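Nitrogenase iron-molybdenum cofactor biosynthesis protein NifB (Methanothermobacter thermautotrophicus, PDB 7JMA) probably catalyses radical SAM-dependent carbide insertion while coupling two [4Fe-4S] clusters into the [8Fe-9S-C] precursor of the nitrogenase iron-molybdenum cofactor. Local coordinates at residues E97-F102 against A131-N136; K103-K108 against L112-S117; V140-V145 against E179-L184; V157-K162 against F170-R175. All coordinates share one frame; numbering follows the deposited sequence.

Contact 1 of 4, residues E97-F102 against A131-N136; sequences ETFEFF and AELGIN
Phe99 meets Leu133 with the edge of its ring: CD1 of Phe99 lies 3.9 Å from CD1 of Leu133, which sits in the plane of the ring, and the two side chains cross at about a right angle. The same Leu133 methyl reaches back to the helix backbone, 4.1 Å from the carbonyl O of Phe99. The ring also takes part in a cation-pi interaction with Arg126. One turn on, Phe102 faces the second segment directly, its CB 4.3 Å from CB of Leu133. Here helix 96-108 meets the end of helix 123-132, two helices that flank successive strands of the radical SAM parallel sheet; the second ends in a Schellman motif. Gly134 takes the positive phi, 87°, and its N bonds back to O of Ala131 at 3.2 Å; a side chain there would be jammed against the carbonyl O of Leu133. Past this turn the chain delivers Ile135 to the Phe102 ring. With CG anti to the carbonyl carbon (chi1 -79°), the ring turns one face to the incoming residue, and CD1 of Ile135 stands 3.4 Å above the ring centroid, only 2° off the normal, a centred CH-pi contact. CD2 of Phe101 lies 4.0 Å above the opposite face of the Phe102 ring, so the ring is sandwiched. An alanine in place of Phe102 would remove the ring and is likely to open a gap in which the Ile135 methyl has lost its aromatic seat. Ile135 is itself about 6 Å, side chain to side chain, from Cys115.

Contact 2 of 4, residues K103-K108 against L112-S117; sequences KKASKK and LLKCMS
The ammonium group of Lys114 is held by two main-chain oxygens, while its CE packs against Ala105. NZ of Lys114 donates to O of Leu112 at 2.6 Å, approaching at a C=O...N angle of 135° and tilted 31° from the carbonyl plane; a second bond runs from NZ to the carbonyl O of Phe109, just past the helix end. A bend at chi4 (49°) folds the amine back toward these acceptors and presents CE to the helix. That CE lies 3.9 Å from O of Ala105, 4.4 Å from its CB and 4.2 Å from N of Ser106, all plain van der Waals neighbours. The charge therefore sits near the C-terminal end of helix 96-108, where the helix dipole would probably favour it. A methionine in place of Lys114 has no N-H to offer and would probably leave the carbonyls of Leu112 and Phe109 without their shared donor. In the beta-alpha-beta unit formed by strand 83-86, helix 96-108 and strand 113-118, Lys114 points to the helix side, where Ile84 and Phe102 also border it, and the next residue, Cys115, which binds a [4Fe-4S] cluster in another structure of this protein, faces the other side of the sheet.

Contact 3 of 4, residues V140-V145 against E179-L184; sequences VTVNAV and EGIEKL
Ile181 reaches from its helix to two valines, and its conformation explains how one side chain serves both. CG1 stands anti to the carbonyl carbon (chi1 -68°), and the chain then runs on extended, chi2 173°, so that successive carbons address successive partners. CG1 of Ile181 lies 4.3 Å from CG2 of Val140, whereas the terminal CD1 of Ile181 goes further and comes 4.2 Å from CG2 of Val142. The valines share one rotamer: in each, CG1 is anti to the backbone N, with chi1 close to 180°, which places CG2 anti to the carbonyl carbon. It is this CG2 branch that each valine offers to the isoleucine. Being two residues apart in an extended chain, Val140 and Val142 point the same way, toward the helix. No hydrogen bond joins the segments; the contact is a meeting of methyl and methylene groups, fairly loose at these distances. Around it, Ile181 also touches Val191 and Val213, and Val142 touches Ile209, which enlarges the apolar layer. Helix 166-186 thus lies against the parallel sheet at the neighbouring strands 137-141 and 190-197 that it helps to connect, the helix-on-sheet layering of the partial TIM barrel found in radical SAM enzymes.

Contact 4 of 4, residues V157-K162 against F170-R175; sequences VVYKDK and FEVLSR
A beta hairpin with a two-residue turn leans on the helix that follows it, with Val157 and Tyr159 of the hairpin meeting Val172 and Leu173 of the helix. The hairpin reverses through a type I' beta turn from Tyr159 to Lys162, closed by a pair of backbone bonds: Tyr159 N to Lys162 O and Lys162 N to Tyr159 O, each 3.0 Å. Strand 157-159 passes the axis of helix segment 170-175 at 9.0 Å, with an angle of 60° between their directions. Val157 divides its branches between two neighbours, CG2 lying 4.2 Å from CB of Leu173 and CG1 a looser 4.5 Å from CG1 of Val172. The same Val172 methyl then serves Tyr159, whose CD1 it approaches at 4.1 Å, obliquely to the ring. Both partners are set by their first torsion: CG of Tyr159 is anti to its own N (chi1 -177°), and CG1 of Val172 likewise (171°), which brings ring and methyl together. Lys160 covers one face of the tyrosine ring with its CG, 3.7 Å above the plane and over the centre. The phenol end looks outside the two segments, where OH of Tyr159 hydrogen-bonds to Asp125. Ile40, on the neighbouring antiparallel strand 40-42, touches both Val157 and Leu173. That strand includes Cys42, which with Cys38 and Cys45 binds a [4Fe-4S] cluster in another structure of this protein, although no cluster is bound here; Leu173 is about 7 Å from Cys42, side chain to side chain. The hairpin and helix therefore pack beside the CX3CX2C cluster loop characteristic of radical SAM enzymes.

From the N terminus, helix 96-108 is the first element to be used twice. Contact 1 closes the longer loop, joining its first half to the end of helix 123-132, and contact 2 nests inside that loop, folding the second half onto strand 113-118. The two touch directly, Asn136 N lying 2.8 Å from Lys114 O in a probable hydrogen bond where the chain enters strand 137-141 beside strand 113-118. Contact 3 follows in series, its loop closed by helix 166-186. Contact 4 is nested within that loop and uses the same helix between two and three turns earlier, tying the antiparallel hairpin, which lies in the chain between strands 137-141 and 190-197, to helix 166-186; none of the four cross.

Contact 1 of 4, residues E97-F102 against A131-N136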
loop_
_atom_site.group_PDB
_atom_site.type_symbol
_atom_site.label_atom_id
_atom_site.label_comp_id
_atom_site.label_asym_id
_atom_site.label_seq_id
_atom_site.Cartn_x
_atom_site.Cartn_y
_atom_site.Cartn_z
ATOM N N GLU A 97 9.903 10.499 9.192
ATOM C CA GLU A 97 11.184 10.091 8.604
ATOM C C GLU A 97 11.047 9.775 7.119
ATOM O O GLU A 97 11.963 10.047 6.331
ATOM C CB GLU A 97 11.758 8.883 9.348
ATOM N N THR A 98 9.911 9.194 6.716
ATOM C CA THR A 98 9.674 8.896 5.305
ATOM C C THR A 98 9.870 10.124 4.430
ATOM O O THR A 98 10.543 10.064 3.398
ATOM C CB THR A 98 8.257 8.355 5.129
ATOM O OG1 THR A 98 8.123 7.158 5.908
ATOM C CG2 THR A 98 7.971 8.070 3.661
ATOM N N PHE A 99 9.258 11.242 4.816
ATOM C CA PHE A 99 9.332 12.443 4.000
ATOM C C PHE A 99 10.704 13.096 4.098
ATOM O O PHE A 99 11.181 13.667 3.112
ATOM C CB PHE A 99 8.219 13.410 4.409
ATOM C CG PHE A 99 6.842 12.799 4.339
ATOM C CD1 PHE A 99 6.103 12.859 3.168
ATOM C CD2 PHE A 99 6.310 12.131 5.429
ATOM C CE1 PHE A 99 4.845 12.285 3.099
ATOM C CE2 PHE A 99 5.061 11.558 5.366
ATOM C CZ PHE A 99 4.331 11.626 4.203
ATOM N N GLU A 100 11.363 13.010 5.261
ATOM C CA GLU A 100 12.734 13.510 5.352
ATOM C C GLU A 100 13.654 12.728 4.424
ATOM O O GLU A 100 14.517 13.309 3.750
ATOM C CB GLU A 100 13.240 13.432 6.796
ATOM N N PHE A 101 13.463 11.407 4.359
ATOM C CA PHE A 101 14.288 10.568 3.496
ATOM C C PHE A 101 14.071 10.900 2.026
ATOM O O PHE A 101 15.031 11.046 1.265
ATOM C CB PHE A 101 13.984 9.089 3.762
ATOM C CG PHE A 101 14.627 8.152 2.776
ATOM C CD1 PHE A 101 15.979 7.831 2.879
ATOM C CD2 PHE A 101 13.887 7.602 1.737
ATOM C CE1 PHE A 101 16.579 6.976 1.967
ATOM C CE2 PHE A 101 14.475 6.745 0.819
ATOM C CZ PHE A 101 15.828 6.431 0.933
ATOM N N PHE A 102 12.808 10.996 1.590
ATOM C CA PHE A 102 12.603 11.289 0.173
ATOM C C PHE A 102 13.036 12.707 -0.185
ATOM O O PHE A 102 13.420 12.958 -1.332
ATOM C CB PHE A 102 11.147 11.034 -0.221
ATOM C CG PHE A 102 10.840 9.578 -0.424
ATOM C CD1 PHE A 102 11.545 8.831 -1.357
ATOM C CD2 PHE A 102 9.883 8.945 0.348
ATOM C CE1 PHE A 102 11.287 7.485 -1.534
ATOM C CE2 PHE A 102 9.612 7.596 0.175
ATOM C CZ PHE A 102 10.315 6.862 -0.756
ATOM N N ALA A 131 3.851 13.906 -4.463
ATOM C CA ALA A 131 4.155 14.361 -5.814
ATOM C C ALA A 131 5.331 15.324 -5.823
ATOM O O ALA A 131 6.230 15.208 -6.662
ATOM C CB ALA A 131 2.920 15.024 -6.422
ATOM N N GLU A 132 5.344 16.280 -4.892
ATOM C CA GLU A 132 6.421 17.264 -4.851
ATOM C C GLU A 132 7.770 16.626 -4.545
ATOM O O GLU A 132 8.811 17.174 -4.926
ATOM C CB GLU A 132 6.099 18.347 -3.820
ATOM C CG GLU A 132 4.782 19.072 -4.056
ATOM C CD GLU A 132 4.595 20.272 -3.142
ATOM O OE1 GLU A 132 5.600 20.747 -2.569
ATOM O OE2 GLU A 132 3.445 20.738 -2.990
ATOM N N LEU A 133 7.783 15.487 -3.848
ATOM C CA LEU A 133 9.030 14.828 -3.479
ATOM C C LEU A 133 9.521 13.829 -4.520
ATOM O O LEU A 133 10.549 13.181 -4.292
ATOM C CB LEU A 133 8.867 14.115 -2.138
ATOM C CG LEU A 133 8.592 15.065 -0.978
ATOM C CD1 LEU A 133 8.304 14.289 0.294
ATOM C CD2 LEU A 133 9.762 15.998 -0.794
ATOM N N GLY A 134 8.815 13.673 -5.632
ATOM C CA GLY A 134 9.318 12.835 -6.702
ATOM C C GLY A 134 8.965 11.374 -6.596
ATOM O O GLY A 134 9.586 10.547 -7.277
ATOM N N ILE A 135 7.999 11.019 -5.744
ATOM C CA ILE A 135 7.507 9.652 -5.717
ATOM C C ILE A 135 6.898 9.318 -7.068
ATOM O O ILE A 135 6.083 10.081 -7.606
ATOM C CB ILE A 135 6.485 9.467 -4.591
ATOM C CG1 ILE A 135 7.139 9.754 -3.238
ATOM C CG2 ILE A 135 6.001 8.011 -4.574
ATOM C CD1 ILE A 135 8.301 8.893 -2.989
ATOM N N ASN A 136 7.310 8.186 -7.636
ATOM C CA ASN A 136 6.832 7.783 -8.956
ATOM C C ASN A 136 5.725 6.746 -8.901
ATOM O O ASN A 136 4.859 6.731 -9.776
ATOM C CB ASN A 136 7.982 7.201 -9.777
ATOM C CG ASN A 136 9.136 8.134 -9.877
ATOM O OD1 ASN A 136 10.197 7.870 -9.329
ATOM N ND2 ASN A 136 8.950 9.240 -10.610
#

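Contact 2 of 4, residues K103-K108 against L112-S117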
loop_
_atom_site.group_PDB
_atom_site.type_symbol
_atom_site.label_atom_id
_atom_site.label_comp_id
_atom_site.label_asym_id
_atom_site.label_seq_id
_atom_site.Cartn_x
_atom_site.Cartn_y
_atom_site.Cartn_z
ATOM N N LYS A 103 13.002 13.637 0.773
ATOM C CA LYS A 103 13.550 14.966 0.511
ATOM C C LYS A 103 15.032 14.875 0.171
ATOM O O LYS A 103 15.493 15.452 -0.821
ATOM C CB LYS A 103 13.334 15.880 1.721
ATOM C CG LYS A 103 11.946 16.486 1.829
ATOM C CD LYS A 103 11.776 17.288 3.112
ATOM C CE LYS A 103 10.496 18.111 3.091
ATOM N NZ LYS A 103 9.653 17.837 4.288
ATOM N N LYS A 104 15.792 14.124 0.972
ATOM C CA LYS A 104 17.228 13.994 0.739
ATOM C C LYS A 104 17.517 13.171 -0.512
ATOM O O LYS A 104 18.466 13.466 -1.250
ATOM C CB LYS A 104 17.894 13.353 1.957
ATOM C CG LYS A 104 17.638 14.079 3.264
ATOM C CD LYS A 104 18.142 13.260 4.445
ATOM C CE LYS A 104 17.615 13.803 5.765
ATOM N NZ LYS A 104 18.132 15.178 6.032
ATOM N N ALA A 105 16.724 12.120 -0.749
ATOM C CA ALA A 105 16.943 11.276 -1.920
ATOM C C ALA A 105 16.704 12.049 -3.208
ATOM O O ALA A 105 17.327 11.753 -4.236
ATOM C CB ALA A 105 16.038 10.047 -1.862
ATOM N N SER A 106 15.805 13.033 -3.163
ATOM C CA SER A 106 15.567 13.912 -4.303
ATOM C C SER A 106 16.855 14.575 -4.765
ATOM O O SER A 106 17.132 14.666 -5.967
ATOM C CB SER A 106 14.540 14.977 -3.918
ATOM O OG SER A 106 13.224 14.517 -4.158
ATOM N N LYS A 107 17.649 15.063 -3.812
ATOM C CA LYS A 107 18.905 15.710 -4.159
ATOM C C LYS A 107 19.958 14.681 -4.554
ATOM O O LYS A 107 20.592 14.797 -5.610
ATOM C CB LYS A 107 19.388 16.565 -2.987
ATOM N N LYS A 108 20.145 13.652 -3.725
ATOM C CA LYS A 108 21.260 12.735 -3.933
ATOM C C LYS A 108 21.007 11.747 -5.065
ATOM O O LYS A 108 21.964 11.264 -5.678
ATOM C CB LYS A 108 21.567 11.979 -2.637
ATOM N N LEU A 112 16.889 7.822 -9.769
ATOM C CA LEU A 112 16.285 6.578 -9.311
ATOM C C LEU A 112 14.766 6.692 -9.205
ATOM O O LEU A 112 14.227 7.748 -8.859
ATOM C CB LEU A 112 16.867 6.154 -7.958
ATOM C CG LEU A 112 18.379 5.914 -7.900
ATOM C CD1 LEU A 112 18.853 5.730 -6.462
ATOM C CD2 LEU A 112 18.774 4.725 -8.765
ATOM N N LEU A 113 14.084 5.590 -9.516
ATOM C CA LEU A 113 12.652 5.515 -9.287
ATOM C C LEU A 113 12.399 5.488 -7.788
ATOM O O LEU A 113 13.093 4.798 -7.046
ATOM C CB LEU A 113 12.048 4.257 -9.915
ATOM C CG LEU A 113 12.390 3.783 -11.335
ATOM C CD1 LEU A 113 11.253 2.922 -11.913
ATOM C CD2 LEU A 113 12.723 4.935 -12.275
ATOM N N LYS A 114 11.400 6.232 -7.344
ATOM C CA LYS A 114 11.059 6.286 -5.928
ATOM C C LYS A 114 9.662 5.722 -5.730
ATOM O O LYS A 114 8.738 6.079 -6.464
ATOM C CB LYS A 114 11.159 7.719 -5.407
ATOM C CG LYS A 114 12.609 8.202 -5.293
ATOM C CD LYS A 114 12.709 9.707 -5.363
ATOM C CE LYS A 114 14.106 10.167 -5.764
ATOM N NZ LYS A 114 14.621 9.463 -6.968
ATOM N N CYS A 115 9.509 4.817 -4.758
ATOM C CA CYS A 115 8.210 4.199 -4.554
ATOM C C CYS A 115 7.924 4.066 -3.068
ATOM O O CYS A 115 8.814 4.180 -2.225
ATOM C CB CYS A 115 8.115 2.833 -5.231
ATOM S SG CYS A 115 9.259 1.629 -4.587
ATOM N N MET A 116 6.659 3.816 -2.757
ATOM C CA MET A 116 6.307 3.539 -1.380
ATOM C C MET A 116 5.010 2.746 -1.357
ATOM O O MET A 116 4.239 2.743 -2.317
ATOM C CB MET A 116 6.189 4.832 -0.571
ATOM C CG MET A 116 5.036 5.713 -0.920
ATOM S SD MET A 116 4.690 6.799 0.498
ATOM C CE MET A 116 6.133 7.848 0.464
ATOM N N SER A 117 4.792 2.061 -0.244
ATOM C CA SER A 117 3.559 1.327 -0.030
ATOM C C SER A 117 2.863 1.934 1.171
ATOM O O SER A 117 3.520 2.425 2.094
ATOM C CB SER A 117 3.807 -0.177 0.191
ATOM O OG SER A 117 4.572 -0.729 -0.868
#

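Contact 3 of 4, residues V140-V145 against E179-L184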
loop_
_atom_site.group_PDB
_atom_site.type_symbol
_atom_site.label_atom_id
_atom_site.label_comp_id
_atom_site.label_asym_id
_atom_site.label_seq_id
_atom_site.Cartn_x
_atom_site.Cartn_y
_atom_site.Cartn_z
ATOM N N VAL A 140 -0.994 0.752 -2.857
ATOM C CA VAL A 140 -2.035 0.959 -1.848
ATOM C C VAL A 140 -2.690 -0.387 -1.576
ATOM O O VAL A 140 -3.059 -1.098 -2.513
ATOM C CB VAL A 140 -3.081 1.983 -2.329
ATOM C CG1 VAL A 140 -4.115 2.225 -1.211
ATOM C CG2 VAL A 140 -2.417 3.304 -2.752
ATOM N N THR A 141 -2.815 -0.765 -0.299
ATOM C CA THR A 141 -3.408 -2.049 0.031
ATOM C C THR A 141 -4.899 -1.840 0.251
ATOM O O THR A 141 -5.304 -1.140 1.189
ATOM C CB THR A 141 -2.725 -2.651 1.254
ATOM O OG1 THR A 141 -1.360 -2.930 0.904
ATOM C CG2 THR A 141 -3.409 -3.964 1.651
ATOM N N VAL A 142 -5.707 -2.432 -0.622
ATOM C CA VAL A 142 -7.157 -2.290 -0.596
ATOM C C VAL A 142 -7.730 -3.690 -0.509
ATOM O O VAL A 142 -7.655 -4.460 -1.475
ATOM C CB VAL A 142 -7.714 -1.574 -1.835
ATOM C CG1 VAL A 142 -9.236 -1.479 -1.689
ATOM C CG2 VAL A 142 -7.095 -0.186 -2.035
ATOM N N ASN A 143 -8.309 -4.029 0.646
ATOM C CA ASN A 143 -8.788 -5.383 0.874
ATOM C C ASN A 143 -10.298 -5.520 0.784
ATOM O O ASN A 143 -10.794 -6.647 0.751
ATOM C CB ASN A 143 -8.299 -5.873 2.246
ATOM C CG ASN A 143 -6.789 -5.972 2.298
ATOM O OD1 ASN A 143 -6.175 -6.539 1.398
ATOM N ND2 ASN A 143 -6.180 -5.400 3.334
ATOM N N ALA A 144 -11.030 -4.408 0.735
ATOM C CA ALA A 144 -12.471 -4.447 0.532
ATOM C C ALA A 144 -12.939 -3.053 0.143
ATOM O O ALA A 144 -12.291 -2.050 0.452
ATOM C CB ALA A 144 -13.215 -4.931 1.790
ATOM N N VAL A 145 -14.088 -3.006 -0.522
ATOM C CA VAL A 145 -14.800 -1.759 -0.761
ATOM C C VAL A 145 -16.227 -1.800 -0.243
ATOM O O VAL A 145 -16.945 -0.802 -0.352
ATOM C CB VAL A 145 -14.771 -1.382 -2.256
ATOM C CG1 VAL A 145 -13.324 -1.222 -2.674
ATOM C CG2 VAL A 145 -15.466 -2.442 -3.102
ATOM N N GLU A 179 -10.149 7.805 -2.231
ATOM C CA GLU A 179 -9.887 9.179 -2.641
ATOM C C GLU A 179 -8.400 9.401 -2.869
ATOM O O GLU A 179 -8.004 10.161 -3.769
ATOM C CB GLU A 179 -10.413 10.150 -1.584
ATOM N N GLY A 180 -7.566 8.750 -2.050
ATOM C CA GLY A 180 -6.129 8.890 -2.199
ATOM C C GLY A 180 -5.620 8.343 -3.522
ATOM O O GLY A 180 -4.689 8.891 -4.113
ATOM N N ILE A 181 -6.192 7.226 -3.974
ATOM C CA ILE A 181 -5.843 6.685 -5.284
ATOM C C ILE A 181 -6.090 7.738 -6.348
ATOM O O ILE A 181 -5.252 7.970 -7.233
ATOM C CB ILE A 181 -6.646 5.399 -5.568
ATOM C CG1 ILE A 181 -6.205 4.262 -4.637
ATOM C CG2 ILE A 181 -6.495 4.964 -7.026
ATOM C CD1 ILE A 181 -7.097 3.029 -4.776
ATOM N N GLU A 182 -7.250 8.402 -6.285
ATOM C CA GLU A 182 -7.512 9.353 -7.365
ATOM C C GLU A 182 -6.614 10.578 -7.253
ATOM O O GLU A 182 -6.194 11.130 -8.270
ATOM C CB GLU A 182 -8.984 9.760 -7.424
ATOM C CG GLU A 182 -9.774 9.787 -6.178
ATOM C CD GLU A 182 -11.263 9.966 -6.464
ATOM O OE1 GLU A 182 -12.080 9.186 -5.929
ATOM O OE2 GLU A 182 -11.613 10.884 -7.238
ATOM N N LYS A 183 -6.279 11.001 -6.035
ATOM C CA LYS A 183 -5.381 12.144 -5.882
ATOM C C LYS A 183 -3.978 11.833 -6.378
ATOM O O LYS A 183 -3.319 12.702 -6.960
ATOM C CB LYS A 183 -5.331 12.577 -4.413
ATOM C CG LYS A 183 -6.582 13.356 -3.990
ATOM C CD LYS A 183 -6.462 13.900 -2.564
ATOM C CE LYS A 183 -5.666 15.190 -2.530
ATOM N NZ LYS A 183 -6.217 16.147 -1.530
ATOM N N LEU A 184 -3.481 10.621 -6.113
ATOM C CA LEU A 184 -2.192 10.221 -6.671
ATOM C C LEU A 184 -2.264 10.147 -8.189
ATOM O O LEU A 184 -1.404 10.690 -8.894
ATOM C CB LEU A 184 -1.773 8.854 -6.147
ATOM C CG LEU A 184 -1.442 8.810 -4.654
ATOM C CD1 LEU A 184 -1.101 7.373 -4.326
ATOM C CD2 LEU A 184 -0.298 9.756 -4.329
#

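Contact 4 of 4, residues V157-K162 against F170-R175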
loop_
_atom_site.group_PDB
_atom_site.type_symbol
_atom_site.label_atom_id
_atom_site.label_comp_id
_atom_site.label_asym_id
_atom_site.label_seq_id
_atom_site.Cartn_x
_atom_site.Cartn_y
_atom_site.Cartn_z
ATOM N N VAL A 157 -8.707 2.031 13.536
ATOM C CA VAL A 157 -7.988 2.978 12.703
ATOM C C VAL A 157 -7.746 4.225 13.535
ATOM O O VAL A 157 -8.612 4.637 14.312
ATOM C CB VAL A 157 -8.806 3.273 11.428
ATOM C CG1 VAL A 157 -8.486 4.618 10.859
ATOM C CG2 VAL A 157 -8.605 2.135 10.414
ATOM N N VAL A 158 -6.546 4.791 13.427
ATOM C CA VAL A 158 -6.192 6.005 14.153
ATOM C C VAL A 158 -6.015 7.097 13.116
ATOM O O VAL A 158 -5.121 7.014 12.270
ATOM C CB VAL A 158 -4.912 5.828 14.981
ATOM C CG1 VAL A 158 -4.632 7.104 15.787
ATOM C CG2 VAL A 158 -5.080 4.622 15.903
ATOM N N TYR A 159 -6.871 8.113 13.176
ATOM C CA TYR A 159 -6.873 9.161 12.157
ATOM C C TYR A 159 -7.136 10.488 12.845
ATOM O O TYR A 159 -8.133 10.626 13.559
ATOM C CB TYR A 159 -7.927 8.873 11.082
ATOM C CG TYR A 159 -7.928 9.892 9.957
ATOM C CD1 TYR A 159 -9.072 10.621 9.656
ATOM C CD2 TYR A 159 -6.790 10.125 9.212
ATOM C CE1 TYR A 159 -9.078 11.564 8.632
ATOM C CE2 TYR A 159 -6.782 11.059 8.175
ATOM C CZ TYR A 159 -7.933 11.783 7.903
ATOM O OH TYR A 159 -7.930 12.722 6.891
ATOM N N LYS A 160 -6.228 11.444 12.651
ATOM C CA LYS A 160 -6.292 12.736 13.323
ATOM C C LYS A 160 -6.510 12.542 14.825
ATOM O O LYS A 160 -7.360 13.180 15.445
ATOM C CB LYS A 160 -7.365 13.616 12.689
ATOM C CG LYS A 160 -7.207 13.659 11.175
ATOM C CD LYS A 160 -7.508 15.026 10.612
ATOM C CE LYS A 160 -7.022 15.176 9.169
ATOM N NZ LYS A 160 -7.784 16.280 8.514
ATOM N N ASP A 161 -5.748 11.612 15.395
ATOM C CA ASP A 161 -5.731 11.354 16.837
ATOM C C ASP A 161 -7.112 10.995 17.388
ATOM O O ASP A 161 -7.414 11.241 18.560
ATOM C CB ASP A 161 -5.138 12.544 17.595
ATOM C CG ASP A 161 -3.682 12.776 17.248
ATOM O OD1 ASP A 161 -2.931 11.782 17.143
ATOM O OD2 ASP A 161 -3.291 13.949 17.073
ATOM N N LYS A 162 -7.964 10.413 16.554
ATOM C CA LYS A 162 -9.172 9.749 17.009
ATOM C C LYS A 162 -9.059 8.271 16.660
ATOM O O LYS A 162 -8.551 7.918 15.596
ATOM C CB LYS A 162 -10.428 10.347 16.364
ATOM C CG LYS A 162 -11.692 9.530 16.616
ATOM C CD LYS A 162 -12.814 10.361 17.213
ATOM C CE LYS A 162 -14.111 9.560 17.276
ATOM N NZ LYS A 162 -14.098 8.541 18.370
ATOM N N PHE A 170 -13.405 0.977 9.139
ATOM C CA PHE A 170 -13.248 0.656 7.724
ATOM C C PHE A 170 -13.783 1.768 6.830
ATOM O O PHE A 170 -13.208 2.059 5.768
ATOM C CB PHE A 170 -13.946 -0.653 7.365
ATOM C CG PHE A 170 -13.956 -0.898 5.888
ATOM C CD1 PHE A 170 -12.799 -1.309 5.245
ATOM C CD2 PHE A 170 -15.092 -0.634 5.130
ATOM C CE1 PHE A 170 -12.786 -1.506 3.860
ATOM C CE2 PHE A 170 -15.081 -0.828 3.758
ATOM C CZ PHE A 170 -13.925 -1.262 3.126
ATOM N N GLU A 171 -14.914 2.367 7.201
ATOM C CA GLU A 171 -15.492 3.391 6.339
ATOM C C GLU A 171 -14.552 4.585 6.199
ATOM O O GLU A 171 -14.422 5.162 5.112
ATOM C CB GLU A 171 -16.855 3.815 6.879
ATOM C CG GLU A 171 -17.911 2.731 6.689
ATOM C CD GLU A 171 -19.226 3.052 7.367
ATOM O OE1 GLU A 171 -19.239 3.888 8.301
ATOM O OE2 GLU A 171 -20.251 2.464 6.958
ATOM N N VAL A 172 -13.873 4.950 7.288
ATOM C CA VAL A 172 -12.888 6.026 7.246
ATOM C C VAL A 172 -11.686 5.618 6.396
ATOM O O VAL A 172 -11.246 6.370 5.513
ATOM C CB VAL A 172 -12.462 6.403 8.680
ATOM C CG1 VAL A 172 -11.270 7.370 8.654
ATOM C CG2 VAL A 172 -13.631 6.996 9.452
ATOM N N LEU A 173 -11.143 4.416 6.640
ATOM C CA LEU A 173 -10.012 3.936 5.847
ATOM C C LEU A 173 -10.388 3.863 4.372
ATOM O O LEU A 173 -9.643 4.332 3.501
ATOM C CB LEU A 173 -9.554 2.570 6.340
ATOM C CG LEU A 173 -8.479 1.899 5.489
ATOM C CD1 LEU A 173 -7.194 2.755 5.384
ATOM C CD2 LEU A 173 -8.161 0.515 6.011
ATOM N N SER A 174 -11.560 3.294 4.077
ATOM C CA SER A 174 -11.929 3.075 2.684
ATOM C C SER A 174 -12.112 4.394 1.953
ATOM O O SER A 174 -11.625 4.559 0.823
ATOM C CB SER A 174 -13.211 2.243 2.595
ATOM O OG SER A 174 -13.626 2.142 1.219
ATOM N N ARG A 175 -12.834 5.342 2.565
ATOM C CA ARG A 175 -13.019 6.636 1.910
ATOM C C ARG A 175 -11.679 7.306 1.629
ATOM O O ARG A 175 -11.441 7.814 0.520
ATOM C CB ARG A 175 -13.888 7.555 2.761
ATOM C CG ARG A 175 -14.447 8.702 1.942
ATOM C CD ARG A 175 -14.722 9.947 2.752
ATOM N NE ARG A 175 -13.595 10.286 3.617
ATOM C CZ ARG A 175 -13.710 10.971 4.750
ATOM N NH1 ARG A 175 -14.905 11.395 5.148
ATOM N NH2 ARG A 175 -12.634 11.233 5.485
#